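Local coordinates for protein lysine-sensitive aspartokinase 3 (Escherichia coli, PDB 2J0X) that phosphorylates L-aspartate with ATP, the first step from aspartate toward lysine, and is inhibited allosterically by lysine bound between the partners of its dimer, at residues L310-S315 against E346-L351. Sequence-based numbering, arbitrary orientation.
Sequences LLTLHS and EVSVAL. With LYS (lysine), chain D.
Leu311 and Leu351 exchange two backbone hydrogen bonds, and Leu313 and Val349 repeat the exchange two residues on, with Leu313 N to Val349 O at 2.6 Å. Ser315 N continues the ladder past the strand end, reaching Val347 O at 3.1 Å in a nearly straight bond (178°). Leu313 O takes a second donor: Ser348 OG, anti to its own backbone N (chi1 -178°), swings over the carbonyl plane at 3.3 Å, well off the lone-pair direction, whereas Val349 N approaches closer to that plane.

Packing divides between two faces. On one, Leu351 CD2 lies alongside Leu311 CB at 3.5 Å, and Val349 CG1, held between its backbone N and carbonyl carbon (chi1 58°), abuts Leu313 CB; Val328 and Phe329 of helix 324-334 cover this layer. On the other, Thr312 CG2 touches Ser348 OG at 3.6 Å, while the His314 ring meets Ser348 CB at its edge; beyond the strand, His314 CE1 lies 3.6 Å from Val347 CG2.

Just before the paired strand, Glu346 O accepts a hydrogen bond from NZ of the inhibitor lysine at 2.7 Å, and Val339 N and Ser338 OG of the second subunit bind the same ligand. In this antiparallel ACT-domain sheet, the ligand's side-chain amino group, presumably charged, is thus received by a backbone carbonyl next to the ladder, a bond that depends on the main-chain path rather than on the Glu346 side chain.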
loop_
_atom_site.group_PDB
_atom_site.type_symbol
_atom_site.label_atom_id
_atom_site.label_comp_id
_atom_site.label_asym_id
_atom_site.label_seq_id
_atom_site.Cartn_x
_atom_site.Cartn_y
_atom_site.Cartn_z
ATOM N N LEU A 310 9.022 -11.564 -1.741
ATOM C CA LEU A 310 8.085 -10.802 -2.556
ATOM C C LEU A 310 6.687 -11.393 -2.513
ATOM O O LEU A 310 6.463 -12.509 -2.977
ATOM C CB LEU A 310 8.555 -10.781 -4.014
ATOM C CG LEU A 310 8.491 -9.470 -4.812
ATOM C CD1 LEU A 310 8.328 -9.835 -6.284
ATOM C CD2 LEU A 310 7.339 -8.581 -4.360
ATOM N N LEU A 311 5.747 -10.629 -1.968
ATOM C CA LEU A 311 4.364 -11.063 -1.880
ATOM C C LEU A 311 3.582 -10.345 -2.983
ATOM O O LEU A 311 3.535 -9.111 -3.024
ATOM C CB LEU A 311 3.791 -10.702 -0.505
ATOM C CG LEU A 311 2.723 -11.641 0.045
ATOM C CD1 LEU A 311 3.396 -12.728 0.850
ATOM C CD2 LEU A 311 1.758 -10.879 0.918
ATOM N N THR A 312 2.989 -11.114 -3.890
ATOM C CA THR A 312 2.201 -10.529 -4.970
ATOM C C THR A 312 0.714 -10.806 -4.757
ATOM O O THR A 312 0.300 -11.962 -4.680
ATOM C CB THR A 312 2.608 -11.093 -6.324
ATOM O OG1 THR A 312 4.021 -10.930 -6.514
ATOM C CG2 THR A 312 1.887 -10.356 -7.412
ATOM N N LEU A 313 -0.079 -9.740 -4.668
ATOM C CA LEU A 313 -1.515 -9.868 -4.447
ATOM C C LEU A 313 -2.317 -9.506 -5.688
ATOM O O LEU A 313 -2.326 -8.352 -6.118
ATOM C CB LEU A 313 -1.916 -8.986 -3.274
ATOM C CG LEU A 313 -0.976 -9.131 -2.074
ATOM C CD1 LEU A 313 -1.565 -8.408 -0.882
ATOM C CD2 LEU A 313 -0.780 -10.605 -1.750
ATOM N N HIS A 314 -2.995 -10.505 -6.247
ATOM C CA HIS A 314 -3.790 -10.342 -7.458
ATOM C C HIS A 314 -5.292 -10.479 -7.210
ATOM O O HIS A 314 -5.699 -11.373 -6.478
ATOM C CB HIS A 314 -3.364 -11.401 -8.468
ATOM C CG HIS A 314 -4.232 -11.445 -9.684
ATOM N ND1 HIS A 314 -4.154 -10.503 -10.688
ATOM C CD2 HIS A 314 -5.240 -12.281 -10.030
ATOM C CE1 HIS A 314 -5.077 -10.756 -11.599
ATOM N NE2 HIS A 314 -5.751 -11.829 -11.222
ATOM N N SER A 315 -6.103 -9.614 -7.829
ATOM C CA SER A 315 -7.557 -9.671 -7.679
ATOM C C SER A 315 -8.276 -8.591 -8.490
ATOM O O SER A 315 -8.141 -7.386 -8.229
ATOM C CB SER A 315 -7.949 -9.557 -6.207
ATOM O OG SER A 315 -9.309 -9.896 -6.035
ATOM N N GLU A 346 -2.572 -2.559 -12.554
ATOM C CA GLU A 346 -3.985 -2.260 -12.501
ATOM C C GLU A 346 -4.748 -3.159 -11.535
ATOM O O GLU A 346 -5.471 -2.663 -10.663
ATOM C CB GLU A 346 -4.599 -2.356 -13.904
ATOM C CG GLU A 346 -4.251 -1.191 -14.808
ATOM C CD GLU A 346 -4.648 0.149 -14.212
ATOM O OE1 GLU A 346 -4.091 0.530 -13.157
ATOM O OE2 GLU A 346 -5.523 0.821 -14.797
ATOM N N VAL A 347 -4.589 -4.474 -11.683
ATOM C CA VAL A 347 -5.310 -5.417 -10.827
ATOM C C VAL A 347 -4.427 -6.287 -9.959
ATOM O O VAL A 347 -4.804 -7.410 -9.619
ATOM C CB VAL A 347 -6.216 -6.389 -11.640
ATOM C CG1 VAL A 347 -7.262 -5.605 -12.426
ATOM C CG2 VAL A 347 -5.365 -7.263 -12.552
ATOM N N SER A 348 -3.268 -5.767 -9.576
ATOM C CA SER A 348 -2.345 -6.540 -8.764
ATOM C C SER A 348 -1.369 -5.633 -8.033
ATOM O O SER A 348 -0.986 -4.585 -8.547
ATOM C CB SER A 348 -1.579 -7.506 -9.672
ATOM O OG SER A 348 -0.692 -8.320 -8.940
ATOM N N VAL A 349 -0.978 -6.044 -6.831
ATOM C CA VAL A 349 -0.028 -5.294 -6.019
ATOM C C VAL A 349 1.041 -6.240 -5.472
ATOM O O VAL A 349 0.731 -7.332 -4.996
ATOM C CB VAL A 349 -0.706 -4.612 -4.823
ATOM C CG1 VAL A 349 -1.401 -5.651 -3.965
ATOM C CG2 VAL A 349 0.337 -3.888 -3.991
ATOM N N ALA A 350 2.300 -5.816 -5.549
ATOM C CA ALA A 350 3.421 -6.618 -5.055
ATOM C C ALA A 350 4.191 -5.852 -3.993
ATOM O O ALA A 350 4.542 -4.682 -4.179
ATOM C CB ALA A 350 4.367 -6.991 -6.195
ATOM N N LEU A 351 4.457 -6.514 -2.877
ATOM C CA LEU A 351 5.184 -5.867 -1.801
ATOM C C LEU A 351 6.204 -6.829 -1.211
ATOM O O LEU A 351 6.101 -8.037 -1.398
ATOM C CB LEU A 351 4.216 -5.407 -0.708
ATOM C CG LEU A 351 3.549 -6.491 0.144
ATOM C CD1 LEU A 351 2.639 -5.849 1.188
ATOM C CD2 LEU A 351 2.751 -7.407 -0.743
HETATM N N LYS D . -7.907 0.657 -5.872
HETATM C CA LYS D . -7.549 -0.235 -4.756
HETATM C C LYS D . -7.626 0.513 -3.440
HETATM O O LYS D . -7.873 -0.057 -2.370
HETATM C CB LYS D . -6.133 -0.784 -4.931
HETATM C CG LYS D . -5.688 -1.217 -6.308
HETATM C CD LYS D . -4.192 -1.047 -6.481
HETATM C CE LYS D . -3.676 -1.467 -7.847
HETATM N NZ LYS D . -4.368 -0.812 -8.993
HETATM O OXT LYS D . -7.405 1.812 -3.447
#